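Local atomic coordinates of bacterial leucyl aminopeptidase (Legionella pneumophila, PDB entry 6ESL), a protein that probably removes N-terminal residues, leucine among them, from peptides as a secreted zinc-dependent aminopeptidase of peptidase family M28. Residues C29-I34 / L63-C69; V280-T286 / P345-E351; T301-D305 / H336-N340. All coordinates share one frame. Numbering follows the deposited sequence.

Overall arrangement
Contacts 2 and 3 belong to the catalytic domain of the M28 peptidase, their centres about 9 Å apart, whereas contact 1 lies in the small N-terminal part of the chain, its centre about 38 Å from that of contact 2 and 33 Å from that of contact 3. Contact 2 is buried and joins neighbouring parallel strands by backbone hydrogen bonds, running into a zinc ligand. Contact 3, partly buried, sets a loop against helix 336-340 with water bridges as its polar links; it touches contact 2 at several places, among them the stacked rings of Phe-348 and His-336. Contact 1, also partly buried, relies on a disulfide and aliphatic packing. Contacts 1 and 3 both meet the second subunit.

Contact 1 of 3, residues C29-I34 / L63-C69; sequences CLAAKI and LADKVSC. Unlike the reference sequence in segment 63-69: Lys-66 (reference Gln).
Segment 29-34 starts in the short helix 28-31 and runs through a type I beta turn from Ala-31 to Ile-34, with Lys-33 N hydrogen-bonded to Leu-30 O (2.9 Å) and Ile-34 N to Ala-31 O (3.2 Å). Residues 63-67 form the end of helix 57-67; Ser-68 is the first to leave it, with positive phi (phi/psi 59°/35°), and Cys-69 follows at -121°/10°. CA atoms lie 6.5 Å apart for Cys-29 and Cys-69, 6.5 Å for Leu-30 and Ala-64, and 7.7 Å for Ile-34 and Leu-63, so the two segments run in opposite directions. A disulfide closes one end: SG of Cys-29 and SG of Cys-69 are 2.1 Å apart, chi3 is 98°, and both chi1 angles are p. It ties helix 28-31 to the residue two places beyond helix 57-67, beside a four-stranded antiparallel sheet; Ile-34 also packs on Ile-50 of strand 47-53. Beside the disulfide, Leu-30 (chi1 t, chi2 p) reaches across, its CD2 3.7 Å from Ala-64 CB and its CD1 3.9 Å from Leu-63 CG. Leu-63, likewise t and p, puts CD2 3.6 Å from Lys-33 O and 4.1 Å from Ile-34 CG1. Val-67 (t) meets the aliphatic part of Lys-33, CG2 to CG 3.9 Å, while the amine leads away. Asp-65 points away from segment 29-34 and hydrogen-bonds His-362 of the second subunit.

Contact 2 of 3, residues V280-T286 / P345-E351; sequences VVQFDMT and PAAFPCE. With ZN (zinc ion), chain F.
Two parallel strand segments, their end-to-end directions only 2° apart, lose their regular pairing midway and are rejoined by a bridging water and one further backbone hydrogen bond. Val-280 pairs with Ala-346 (CA-CA 4.5 Å) and Val-281 with Ala-347 (4.8 Å). Hydrogen bonds of 2.9 Å run from Val-280 N to Pro-345 O, Ala-347 N to Val-280 O and Gln-282 N to Ala-347 O. Pro-349, which has no amide hydrogen, then sets CD 3.2 Å from Gln-282 O and 3.6 Å from Val-281 CG2. Water 1 donates to Pro-349 O (2.7 Å) and Met-285 O (3.0 Å) and weakly accepts from Asp-284 N (2.8 Å); beyond it Glu-351 N hydrogen-bonds Met-285 O at 3.1 Å. Phe-348 (chi1 t) brings CE1 3.6 Å from Asp-284 CB. Asp-284 (chi1 t) binds zinc through OD1 (2.4 Å) and OD2 (2.5 Å), with water 2 at 2.2 Å; OD2 also hydrogen-bonds Ser-334. His-209 and Asp-222 complete this site at the C-terminal end of a central strand, as in M28 aminopeptidases.

Contact 3 of 3, residues T301-D305 / H336-N340; sequences TDYTD and HASWN
This is a loop-to-helix contact: residues 301-305, linking strand 297-300 to helix 306-320, lie against the short helix 336-340 beside strand 346-350, where His-336 stacks on Phe-348. The loop turns at Tyr-303, whose phi/psi (62°/36°) lie in the left-handed helical region, and extends at Thr-304 (-139°/160°). The CA atoms of Tyr-303 and Ala-337 are 5.6 Å apart, those of Thr-304 and Asn-340 6.1 Å. His-336 and Asn-340, one helical turn apart and joined by a hydrogen bond from Asn-340 N to His-336 O (3.0 Å), both direct CA-to-CB toward the loop. Between them lies the carbonyl of Tyr-303, with O 3.4 Å from His-336 CD2 and 3.3 Å from Asn-340 CB; it has no hydrogen-bonding partner. Tyr-303 CB packs on Ala-337 CB (4.3 Å), and Thr-304 CG2 approaches His-336 CD2 (3.6 Å). No direct hydrogen bond crosses the contact, and two waters bridge it instead. Water 3 donates to Asp-302 O (2.5 Å) and is hydrogen-bonded to NE2 of His-336 (chi1 p) at 2.8 Å; water 4 accepts from ND2 of Asn-340 (chi1 t) at 2.6 Å and donates weakly to Thr-304 O (3.4 Å). Away from the helix, the Tyr-303 hydroxyl (chi1 m) hydrogen-bonds Gly-104 and Ser-106 of the second subunit, and Asp-302 hydrogen-bonds Ser-106 of that subunit. Asp-305 (chi1 t) is the N-cap of helix 306-320, its OD2 accepting from Leu-308 N: a strand-to-helix connection closed by an N-capping aspartate, whose residues 301-304 also meet the second subunit.

Contact 1 of 3, residues C29-I34 / L63-C69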
ATOM      1  N   CYS B  29      -3.147 -15.319  19.591  1.00 40.53           N
ATOM      2  CA  CYS B  29      -1.789 -15.273  20.127  1.00 42.30           C
ATOM      3  C   CYS B  29      -1.784 -14.660  21.501  1.00 41.93           C
ATOM      4  O   CYS B  29      -1.138 -15.137  22.364  1.00 42.98           O
ATOM      5  CB  CYS B  29      -0.861 -14.495  19.212  1.00 41.22           C
ATOM      6  SG  CYS B  29      -1.300 -12.753  18.829  1.00 43.11           S
ATOM      7  N   LEU B  30      -2.567 -13.583  21.693  1.00 39.85           N
ATOM      8  CA  LEU B  30      -2.720 -12.981  23.037  1.00 39.69           C
ATOM      9  C   LEU B  30      -3.609 -13.789  23.955  1.00 39.24           C
ATOM     10  O   LEU B  30      -3.319 -13.962  25.173  1.00 40.57           O
ATOM     11  CB  LEU B  30      -3.269 -11.558  22.843  1.00 39.61           C
ATOM     12  CG  LEU B  30      -3.494 -10.727  24.133  1.00 40.22           C
ATOM     13  CD1 LEU B  30      -2.275 -10.638  25.071  1.00 41.32           C
ATOM     14  CD2 LEU B  30      -3.886  -9.375  23.684  1.00 38.80           C
ATOM     15  N   ALA B  31      -4.717 -14.291  23.412  1.00 39.63           N
ATOM     16  CA  ALA B  31      -5.663 -15.112  24.205  1.00 41.88           C
ATOM     17  C   ALA B  31      -4.964 -16.269  24.884  1.00 44.34           C
ATOM     18  O   ALA B  31      -5.263 -16.585  26.036  1.00 45.61           O
ATOM     19  CB  ALA B  31      -6.811 -15.629  23.335  1.00 42.19           C
ATOM     20  N   ALA B  32      -3.990 -16.888  24.187  1.00 45.23           N
ATOM     21  CA  ALA B  32      -3.250 -17.992  24.772  1.00 47.53           C
ATOM     22  C   ALA B  32      -2.516 -17.638  26.086  1.00 48.35           C
ATOM     23  O   ALA B  32      -2.316 -18.509  26.881  1.00 49.36           O
ATOM     24  CB  ALA B  32      -2.287 -18.598  23.755  1.00 47.59           C
ATOM     25  N   LYS B  33      -2.146 -16.379  26.304  1.00 46.59           N
ATOM     26  CA  LYS B  33      -1.368 -15.988  27.462  1.00 48.77           C
ATOM     27  C   LYS B  33      -2.200 -15.402  28.594  1.00 48.85           C
ATOM     28  O   LYS B  33      -1.666 -15.119  29.646  1.00 48.66           O
ATOM     29  CB  LYS B  33      -0.270 -14.985  27.063  1.00 49.76           C
ATOM     30  CG  LYS B  33       0.657 -15.405  25.887  1.00 51.52           C
ATOM     31  CD  LYS B  33       1.678 -16.524  26.176  1.00 56.06           C
ATOM     32  CE  LYS B  33       2.804 -16.140  27.174  1.00 59.48           C
ATOM     33  NZ  LYS B  33       3.518 -17.297  27.865  1.00 63.47           N
ATOM     34  N   ILE B  34      -3.511 -15.266  28.406  1.00 49.32           N
ATOM     35  CA  ILE B  34      -4.351 -14.625  29.435  1.00 49.33           C
ATOM     36  C   ILE B  34      -4.491 -15.524  30.618  1.00 52.15           C
ATOM     37  O   ILE B  34      -4.861 -16.679  30.458  1.00 54.21           O
ATOM     38  CB  ILE B  34      -5.764 -14.246  28.884  1.00 47.74           C
ATOM     39  CG1 ILE B  34      -5.630 -13.185  27.844  1.00 45.31           C
ATOM     40  CG2 ILE B  34      -6.677 -13.755  30.024  1.00 48.43           C
ATOM     41  CD1 ILE B  34      -6.878 -12.876  27.026  1.00 43.62           C
ATOM     42  N   LEU B  63      -0.367  -6.979  29.629  1.00 38.07           N
ATOM     43  CA  LEU B  63      -0.053  -8.227  28.993  1.00 37.82           C
ATOM     44  C   LEU B  63       0.157  -8.067  27.504  1.00 36.62           C
ATOM     45  O   LEU B  63       1.159  -8.576  27.014  1.00 35.50           O
ATOM     46  CB  LEU B  63      -1.055  -9.339  29.296  1.00 37.54           C
ATOM     47  CG  LEU B  63      -0.764 -10.704  28.673  1.00 37.83           C
ATOM     48  CD1 LEU B  63       0.464 -11.313  29.335  1.00 38.89           C
ATOM     49  CD2 LEU B  63      -1.996 -11.655  28.832  1.00 38.53           C
ATOM     50  N   ALA B  64      -0.740  -7.379  26.805  1.00 36.10           N
ATOM     51  CA  ALA B  64      -0.684  -7.261  25.401  1.00 36.29           C
ATOM     52  C   ALA B  64       0.622  -6.521  24.999  1.00 37.56           C
ATOM     53  O   ALA B  64       1.187  -6.804  23.909  1.00 36.95           O
ATOM     54  CB  ALA B  64      -1.880  -6.469  24.806  1.00 35.82           C
ATOM     55  N   ASP B  65       0.997  -5.515  25.788  1.00 39.00           N
ATOM     56  CA  ASP B  65       2.205  -4.695  25.512  1.00 39.47           C
ATOM     57  C   ASP B  65       3.415  -5.644  25.522  1.00 40.93           C
ATOM     58  O   ASP B  65       4.144  -5.665  24.528  1.00 39.12           O
ATOM     59  CB  ASP B  65       2.438  -3.639  26.592  1.00 40.26           C
ATOM     60  CG  ASP B  65       1.378  -2.438  26.547  1.00 39.47           C
ATOM     61  OD1 ASP B  65       0.714  -2.202  25.480  1.00 37.07           O
ATOM     62  OD2 ASP B  65       1.268  -1.745  27.599  1.00 40.02           O
ATOM     63  N   LYS B  66       3.491  -6.506  26.538  1.00 41.74           N
ATOM     64  CA  LYS B  66       4.592  -7.444  26.653  1.00 46.72           C
ATOM     65  C   LYS B  66       4.593  -8.543  25.618  1.00 44.96           C
ATOM     66  O   LYS B  66       5.610  -8.852  25.114  1.00 45.12           O
ATOM     67  CB  LYS B  66       4.694  -8.059  28.046  1.00 51.29           C
ATOM     68  CG  LYS B  66       4.936  -7.046  29.161  1.00 56.96           C
ATOM     69  CD  LYS B  66       6.277  -6.270  29.103  1.00 60.89           C
ATOM     70  CE  LYS B  66       6.439  -5.336  30.315  1.00 66.31           C
ATOM     71  NZ  LYS B  66       7.716  -4.549  30.284  1.00 70.51           N
ATOM     72  N   VAL B  67       3.461  -9.157  25.335  1.00 43.00           N
ATOM     73  CA  VAL B  67       3.372 -10.259  24.398  1.00 41.75           C
ATOM     74  C   VAL B  67       3.644  -9.795  22.975  1.00 39.97           C
ATOM     75  O   VAL B  67       4.181 -10.567  22.181  1.00 39.87           O
ATOM     76  CB  VAL B  67       2.031 -11.014  24.532  1.00 40.56           C
ATOM     77  CG1 VAL B  67       1.800 -11.948  23.304  1.00 40.19           C
ATOM     78  CG2 VAL B  67       1.955 -11.715  25.878  1.00 41.46           C
ATOM     79  N   SER B  68       3.352  -8.530  22.657  1.00 38.12           N
ATOM     80  CA  SER B  68       3.769  -7.937  21.434  1.00 37.51           C
ATOM     81  C   SER B  68       3.252  -8.647  20.182  1.00 38.81           C
ATOM     82  O   SER B  68       3.961  -8.678  19.154  1.00 37.78           O
ATOM     83  CB  SER B  68       5.331  -7.873  21.444  1.00 39.79           C
ATOM     84  OG  SER B  68       5.783  -7.038  20.429  1.00 41.08           O
ATOM     85  N   CYS B  69       2.022  -9.191  20.205  1.00 36.79           N
ATOM     86  CA  CYS B  69       1.409  -9.726  19.015  1.00 36.95           C
ATOM     87  C   CYS B  69       0.063  -9.048  18.632  1.00 35.94           C
ATOM     88  O   CYS B  69      -0.613  -9.469  17.687  1.00 34.96           O
ATOM     89  CB  CYS B  69       1.238 -11.226  19.260  1.00 39.35           C
ATOM     90  SG  CYS B  69      -0.195 -11.679  20.258  1.00 39.74           S
TER

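Contact 2 of 3, residues V280-T286 / P345-E351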
ATOM      1  N   VAL B 280       8.058 -11.538  -6.688  1.00 29.16           N
ATOM      2  CA  VAL B 280       8.080 -11.282  -8.123  1.00 28.94           C
ATOM      3  C   VAL B 280       8.050  -9.759  -8.403  1.00 28.46           C
ATOM      4  O   VAL B 280       7.270  -9.018  -7.759  1.00 27.91           O
ATOM      5  CB  VAL B 280       6.847 -11.945  -8.759  1.00 29.23           C
ATOM      6  CG1 VAL B 280       6.856 -11.753 -10.229  1.00 29.53           C
ATOM      7  CG2 VAL B 280       6.865 -13.422  -8.428  1.00 30.42           C
ATOM      8  N   VAL B 281       8.852  -9.285  -9.361  1.00 26.60           N
ATOM      9  CA  VAL B 281       8.675  -7.954  -9.884  1.00 25.45           C
ATOM     10  C   VAL B 281       8.446  -8.061 -11.399  1.00 25.94           C
ATOM     11  O   VAL B 281       8.991  -9.000 -12.081  1.00 28.20           O
ATOM     12  CB  VAL B 281       9.860  -7.010  -9.522  1.00 25.45           C
ATOM     13  CG1 VAL B 281      11.173  -7.524 -10.054  1.00 25.78           C
ATOM     14  CG2 VAL B 281       9.656  -5.566  -9.954  1.00 24.72           C
ATOM     15  N   GLN B 282       7.650  -7.144 -11.912  1.00 23.39           N
ATOM     16  CA  GLN B 282       7.378  -7.028 -13.323  1.00 23.33           C
ATOM     17  C   GLN B 282       7.866  -5.680 -13.854  1.00 23.00           C
ATOM     18  O   GLN B 282       7.529  -4.601 -13.309  1.00 21.36           O
ATOM     19  CB  GLN B 282       5.883  -7.201 -13.564  1.00 22.49           C
ATOM     20  CG  GLN B 282       5.340  -6.921 -14.968  1.00 21.62           C
ATOM     21  CD  GLN B 282       5.772  -7.942 -15.989  1.00 22.61           C
ATOM     22  OE1 GLN B 282       6.483  -8.910 -15.669  1.00 24.46           O
ATOM     23  NE2 GLN B 282       5.257  -7.788 -17.223  1.00 20.93           N
ATOM     24  N   PHE B 283       8.600  -5.758 -14.954  1.00 21.74           N
ATOM     25  CA  PHE B 283       9.034  -4.560 -15.728  1.00 21.70           C
ATOM     26  C   PHE B 283       8.317  -4.480 -17.056  1.00 22.13           C
ATOM     27  O   PHE B 283       8.640  -5.268 -18.021  1.00 23.53           O
ATOM     28  CB  PHE B 283      10.545  -4.551 -15.876  1.00 22.34           C
ATOM     29  CG  PHE B 283      11.264  -4.374 -14.590  1.00 23.99           C
ATOM     30  CD1 PHE B 283      11.536  -3.085 -14.089  1.00 24.70           C
ATOM     31  CD2 PHE B 283      11.645  -5.438 -13.848  1.00 24.29           C
ATOM     32  CE1 PHE B 283      12.164  -2.911 -12.856  1.00 24.84           C
ATOM     33  CE2 PHE B 283      12.312  -5.278 -12.668  1.00 25.20           C
ATOM     34  CZ  PHE B 283      12.500  -3.993 -12.144  1.00 24.94           C
ATOM     35  N   ASP B 284       7.296  -3.632 -17.052  1.00 20.21           N
ATOM     36  CA  ASP B 284       6.511  -3.341 -18.220  1.00 20.99           C
ATOM     37  C   ASP B 284       6.532  -1.834 -18.410  1.00 21.38           C
ATOM     38  O   ASP B 284       5.853  -1.081 -17.710  1.00 19.82           O
ATOM     39  CB  ASP B 284       5.072  -3.822 -18.035  1.00 20.90           C
ATOM     40  CG  ASP B 284       4.204  -3.545 -19.246  1.00 22.64           C
ATOM     41  OD1 ASP B 284       4.722  -2.980 -20.232  1.00 23.68           O
ATOM     42  OD2 ASP B 284       3.004  -3.890 -19.212  1.00 21.46           O
ATOM     43  N   MET B 285       7.332  -1.418 -19.376  1.00 19.51           N
ATOM     44  CA  MET B 285       7.475  -0.036 -19.801  1.00 20.78           C
ATOM     45  C   MET B 285       8.393   0.681 -18.799  1.00 22.50           C
ATOM     46  O   MET B 285       8.031   1.051 -17.649  1.00 20.22           O
ATOM     47  CB  MET B 285       6.179   0.713 -20.100  1.00 21.32           C
ATOM     48  CG  MET B 285       5.261  -0.053 -21.005  1.00 21.21           C
ATOM     49  SD  MET B 285       3.747   0.752 -21.459  1.00 24.19           S
ATOM     50  CE  MET B 285       3.013   1.155 -19.880  1.00 24.32           C
ATOM     51  N   THR B 286       9.623   0.858 -19.255  1.00 21.67           N
ATOM     52  CA  THR B 286      10.708   1.422 -18.427  1.00 23.13           C
ATOM     53  C   THR B 286      11.421   2.623 -19.058  1.00 22.15           C
ATOM     54  O   THR B 286      12.425   3.129 -18.519  1.00 21.34           O
ATOM     55  CB  THR B 286      11.781   0.347 -18.159  1.00 25.21           C
ATOM     56  OG1 THR B 286      12.436  -0.018 -19.358  1.00 26.09           O
ATOM     57  CG2 THR B 286      11.220  -0.851 -17.410  1.00 24.57           C
ATOM     58  N   PRO B 345       3.558 -12.873  -3.694  1.00 36.26           N
ATOM     59  CA  PRO B 345       3.823 -11.444  -3.612  1.00 33.85           C
ATOM     60  C   PRO B 345       4.488 -10.887  -4.911  1.00 31.32           C
ATOM     61  O   PRO B 345       5.460 -11.455  -5.355  1.00 30.00           O
ATOM     62  CB  PRO B 345       4.764 -11.343  -2.400  1.00 35.80           C
ATOM     63  CG  PRO B 345       4.325 -12.481  -1.506  1.00 36.05           C
ATOM     64  CD  PRO B 345       4.194 -13.567  -2.554  1.00 37.51           C
ATOM     65  N   ALA B 346       3.881  -9.853  -5.500  1.00 28.15           N
ATOM     66  CA  ALA B 346       4.272  -9.346  -6.787  1.00 27.42           C
ATOM     67  C   ALA B 346       4.119  -7.859  -6.834  1.00 24.95           C
ATOM     68  O   ALA B 346       3.208  -7.277  -6.197  1.00 24.52           O
ATOM     69  CB  ALA B 346       3.451 -10.000  -7.892  1.00 26.83           C
ATOM     70  N   ALA B 347       5.015  -7.218  -7.543  1.00 23.72           N
ATOM     71  CA  ALA B 347       5.040  -5.744  -7.576  1.00 23.74           C
ATOM     72  C   ALA B 347       5.381  -5.291  -8.992  1.00 23.72           C
ATOM     73  O   ALA B 347       5.999  -6.066  -9.749  1.00 23.27           O
ATOM     74  CB  ALA B 347       6.060  -5.207  -6.617  1.00 25.17           C
ATOM     75  N   PHE B 348       4.995  -4.031  -9.282  1.00 22.62           N
ATOM     76  CA  PHE B 348       5.026  -3.478 -10.627  1.00 21.85           C
ATOM     77  C   PHE B 348       5.418  -1.969 -10.553  1.00 20.03           C
ATOM     78  O   PHE B 348       4.566  -1.079 -10.367  1.00 20.05           O
ATOM     79  CB  PHE B 348       3.694  -3.684 -11.336  1.00 21.95           C
ATOM     80  CG  PHE B 348       3.601  -3.093 -12.711  1.00 21.59           C
ATOM     81  CD1 PHE B 348       4.692  -2.990 -13.546  1.00 23.29           C
ATOM     82  CD2 PHE B 348       2.401  -2.629 -13.197  1.00 23.03           C
ATOM     83  CE1 PHE B 348       4.561  -2.359 -14.809  1.00 22.79           C
ATOM     84  CE2 PHE B 348       2.261  -2.044 -14.473  1.00 23.03           C
ATOM     85  CZ  PHE B 348       3.345  -1.965 -15.304  1.00 21.93           C
ATOM     86  N   PRO B 349       6.719  -1.680 -10.726  1.00 20.55           N
ATOM     87  CA  PRO B 349       7.111  -0.315 -10.942  1.00 21.45           C
ATOM     88  C   PRO B 349       7.044   0.040 -12.436  1.00 21.69           C
ATOM     89  O   PRO B 349       7.266  -0.860 -13.268  1.00 24.74           O
ATOM     90  CB  PRO B 349       8.551  -0.316 -10.494  1.00 22.69           C
ATOM     91  CG  PRO B 349       9.050  -1.715 -10.851  1.00 23.05           C
ATOM     92  CD  PRO B 349       7.858  -2.617 -10.868  1.00 22.27           C
ATOM     93  N   CYS B 350       6.742   1.297 -12.771  1.00 21.11           N
ATOM     94  CA  CYS B 350       6.502   1.683 -14.153  1.00 20.28           C
ATOM     95  C   CYS B 350       6.895   3.097 -14.457  1.00 19.84           C
ATOM     96  O   CYS B 350       7.131   3.917 -13.591  1.00 19.85           O
ATOM     97  CB  CYS B 350       4.992   1.387 -14.526  1.00 20.85           C
ATOM     98  SG  CYS B 350       4.475   1.586 -16.244  1.00 21.86           S
ATOM     99  N   GLU B 351       7.125   3.311 -15.725  1.00 20.00           N
ATOM    100  CA  GLU B 351       7.717   4.539 -16.250  1.00 21.74           C
ATOM    101  C   GLU B 351       6.874   5.793 -16.074  1.00 21.99           C
ATOM    102  O   GLU B 351       7.432   6.906 -15.978  1.00 22.88           O
ATOM    103  CB  GLU B 351       8.027   4.396 -17.754  1.00 21.44           C
ATOM    104  CG  GLU B 351       6.737   4.148 -18.594  1.00 21.50           C
ATOM    105  CD  GLU B 351       6.942   3.857 -20.083  1.00 22.75           C
ATOM    106  OE1 GLU B 351       8.038   3.436 -20.433  1.00 23.13           O
ATOM    107  OE2 GLU B 351       5.972   4.080 -20.850  1.00 23.62           O
TER
HETATM  108 ZN    ZN F 402       3.263  -4.104 -21.737  1.00 23.88          ZN
HETATM  109  O   HOH W   1       8.189  -1.289 -15.757  1.00 20.03           O
HETATM  110  O   HOH W   2       2.207  -2.303 -21.079  1.00 17.30           O

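Contact 3 of 3, residues T301-D305 / H336-N340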
ATOM      1  N   THR B 301      -0.340   0.220  -7.507  1.00 22.47           N
ATOM      2  CA  THR B 301      -1.023  -0.293  -6.332  1.00 22.18           C
ATOM      3  C   THR B 301      -2.181  -1.271  -6.555  1.00 25.17           C
ATOM      4  O   THR B 301      -2.721  -1.805  -5.583  1.00 25.16           O
ATOM      5  CB  THR B 301      -1.473   0.881  -5.446  1.00 23.14           C
ATOM      6  OG1 THR B 301      -2.483   1.630  -6.130  1.00 24.51           O
ATOM      7  CG2 THR B 301      -0.287   1.798  -5.163  1.00 24.62           C
ATOM      8  N   ASP B 302      -2.567  -1.509  -7.808  1.00 23.74           N
ATOM      9  CA  ASP B 302      -3.646  -2.469  -8.081  1.00 25.40           C
ATOM     10  C   ASP B 302      -2.993  -3.784  -8.576  1.00 25.60           C
ATOM     11  O   ASP B 302      -2.049  -3.762  -9.379  1.00 23.16           O
ATOM     12  CB  ASP B 302      -4.822  -1.946  -8.875  1.00 25.46           C
ATOM     13  CG  ASP B 302      -4.477  -1.652 -10.277  1.00 25.72           C
ATOM     14  OD1 ASP B 302      -3.273  -1.568 -10.589  1.00 24.07           O
ATOM     15  OD2 ASP B 302      -5.425  -1.500 -11.068  1.00 27.38           O
ATOM     16  N   TYR B 303      -3.506  -4.904  -8.050  1.00 25.62           N
ATOM     17  CA  TYR B 303      -3.067  -6.285  -8.336  1.00 26.13           C
ATOM     18  C   TYR B 303      -1.634  -6.568  -7.941  1.00 24.61           C
ATOM     19  O   TYR B 303      -0.933  -7.359  -8.576  1.00 23.26           O
ATOM     20  CB  TYR B 303      -3.366  -6.659  -9.791  1.00 25.49           C
ATOM     21  CG  TYR B 303      -4.829  -6.380 -10.058  1.00 27.03           C
ATOM     22  CD1 TYR B 303      -5.828  -7.291  -9.688  1.00 28.80           C
ATOM     23  CD2 TYR B 303      -5.258  -5.181 -10.648  1.00 26.71           C
ATOM     24  CE1 TYR B 303      -7.154  -7.013  -9.910  1.00 29.24           C
ATOM     25  CE2 TYR B 303      -6.596  -4.947 -10.891  1.00 27.21           C
ATOM     26  CZ  TYR B 303      -7.539  -5.845 -10.495  1.00 28.82           C
ATOM     27  OH  TYR B 303      -8.857  -5.552 -10.762  1.00 30.34           O
ATOM     28  N   THR B 304      -1.228  -5.952  -6.839  1.00 23.96           N
ATOM     29  CA  THR B 304       0.132  -6.094  -6.373  1.00 24.48           C
ATOM     30  C   THR B 304       0.122  -6.245  -4.811  1.00 26.57           C
ATOM     31  O   THR B 304      -0.797  -5.811  -4.172  1.00 24.08           O
ATOM     32  CB  THR B 304       0.978  -4.858  -6.662  1.00 23.36           C
ATOM     33  OG1 THR B 304       0.376  -3.674  -6.172  1.00 20.40           O
ATOM     34  CG2 THR B 304       1.246  -4.675  -8.210  1.00 23.16           C
ATOM     35  N   ASP B 305       1.200  -6.774  -4.292  1.00 27.04           N
ATOM     36  CA  ASP B 305       1.412  -6.987  -2.880  1.00 30.41           C
ATOM     37  C   ASP B 305       1.797  -5.686  -2.266  1.00 28.65           C
ATOM     38  O   ASP B 305       2.735  -5.030  -2.673  1.00 29.30           O
ATOM     39  CB  ASP B 305       2.487  -8.020  -2.634  1.00 29.70           C
ATOM     40  CG  ASP B 305       2.714  -8.305  -1.159  1.00 33.56           C
ATOM     41  OD1 ASP B 305       1.835  -8.962  -0.593  1.00 31.94           O
ATOM     42  OD2 ASP B 305       3.768  -7.845  -0.565  1.00 36.19           O
ATOM     43  N   HIS B 336       2.524  -9.279 -13.630  1.00 22.60           N
ATOM     44  CA  HIS B 336       2.483  -9.417 -12.183  1.00 22.91           C
ATOM     45  C   HIS B 336       1.145  -9.934 -11.717  1.00 24.18           C
ATOM     46  O   HIS B 336       1.090 -10.645 -10.691  1.00 24.20           O
ATOM     47  CB  HIS B 336       2.767  -8.074 -11.519  1.00 23.55           C
ATOM     48  CG  HIS B 336       1.834  -6.998 -11.954  1.00 23.05           C
ATOM     49  ND1 HIS B 336       1.898  -6.434 -13.236  1.00 22.13           N
ATOM     50  CD2 HIS B 336       0.784  -6.400 -11.304  1.00 22.72           C
ATOM     51  CE1 HIS B 336       0.890  -5.543 -13.320  1.00 24.46           C
ATOM     52  NE2 HIS B 336       0.205  -5.519 -12.162  1.00 22.84           N
ATOM     53  N   ALA B 337       0.082  -9.668 -12.465  1.00 24.50           N
ATOM     54  CA  ALA B 337      -1.251 -10.071 -12.046  1.00 24.99           C
ATOM     55  C   ALA B 337      -1.416 -11.568 -11.971  1.00 25.41           C
ATOM     56  O   ALA B 337      -2.188 -12.081 -11.152  1.00 24.46           O
ATOM     57  CB  ALA B 337      -2.336  -9.437 -12.941  1.00 25.51           C
ATOM     58  N   SER B 338      -0.774 -12.267 -12.914  1.00 25.69           N
ATOM     59  CA  SER B 338      -0.741 -13.699 -12.921  1.00 27.30           C
ATOM     60  C   SER B 338      -0.224 -14.336 -11.634  1.00 28.19           C
ATOM     61  O   SER B 338      -0.834 -15.331 -11.155  1.00 30.05           O
ATOM     62  CB  SER B 338      -0.031 -14.222 -14.175  1.00 25.97           C
ATOM     63  OG  SER B 338      -0.651 -13.668 -15.355  1.00 24.01           O
ATOM     64  N   TRP B 339       0.813 -13.731 -11.053  1.00 28.52           N
ATOM     65  CA  TRP B 339       1.378 -14.141  -9.777  1.00 29.45           C
ATOM     66  C   TRP B 339       0.483 -13.742  -8.609  1.00 30.26           C
ATOM     67  O   TRP B 339       0.151 -14.581  -7.706  1.00 31.41           O
ATOM     68  CB  TRP B 339       2.787 -13.585  -9.617  1.00 28.26           C
ATOM     69  CG  TRP B 339       3.758 -14.061 -10.589  1.00 29.97           C
ATOM     70  CD1 TRP B 339       4.176 -13.390 -11.728  1.00 29.79           C
ATOM     71  CD2 TRP B 339       4.465 -15.344 -10.618  1.00 32.43           C
ATOM     72  NE1 TRP B 339       5.065 -14.151 -12.414  1.00 30.76           N
ATOM     73  CE2 TRP B 339       5.277 -15.346 -11.752  1.00 31.67           C
ATOM     74  CE3 TRP B 339       4.531 -16.429  -9.771  1.00 32.94           C
ATOM     75  CZ2 TRP B 339       6.090 -16.393 -12.061  1.00 33.16           C
ATOM     76  CZ3 TRP B 339       5.387 -17.501 -10.100  1.00 33.98           C
ATOM     77  CH2 TRP B 339       6.137 -17.458 -11.214  1.00 35.83           C
ATOM     78  N   ASN B 340      -0.010 -12.527  -8.690  1.00 28.70           N
ATOM     79  CA  ASN B 340      -0.850 -11.981  -7.617  1.00 28.39           C
ATOM     80  C   ASN B 340      -2.123 -12.838  -7.409  1.00 30.71           C
ATOM     81  O   ASN B 340      -2.637 -12.967  -6.247  1.00 29.90           O
ATOM     82  CB  ASN B 340      -1.236 -10.563  -7.906  1.00 26.52           C
ATOM     83  CG  ASN B 340      -2.112  -9.943  -6.823  1.00 26.62           C
ATOM     84  OD1 ASN B 340      -3.270  -9.694  -7.070  1.00 28.17           O
ATOM     85  ND2 ASN B 340      -1.503  -9.561  -5.678  1.00 26.76           N
TER
HETATM   86  O   HOH W   3      -1.849  -3.691 -11.825  1.00 40.44           O
HETATM   87  O   HOH W   4      -2.489  -8.622  -3.479  1.00 46.13           O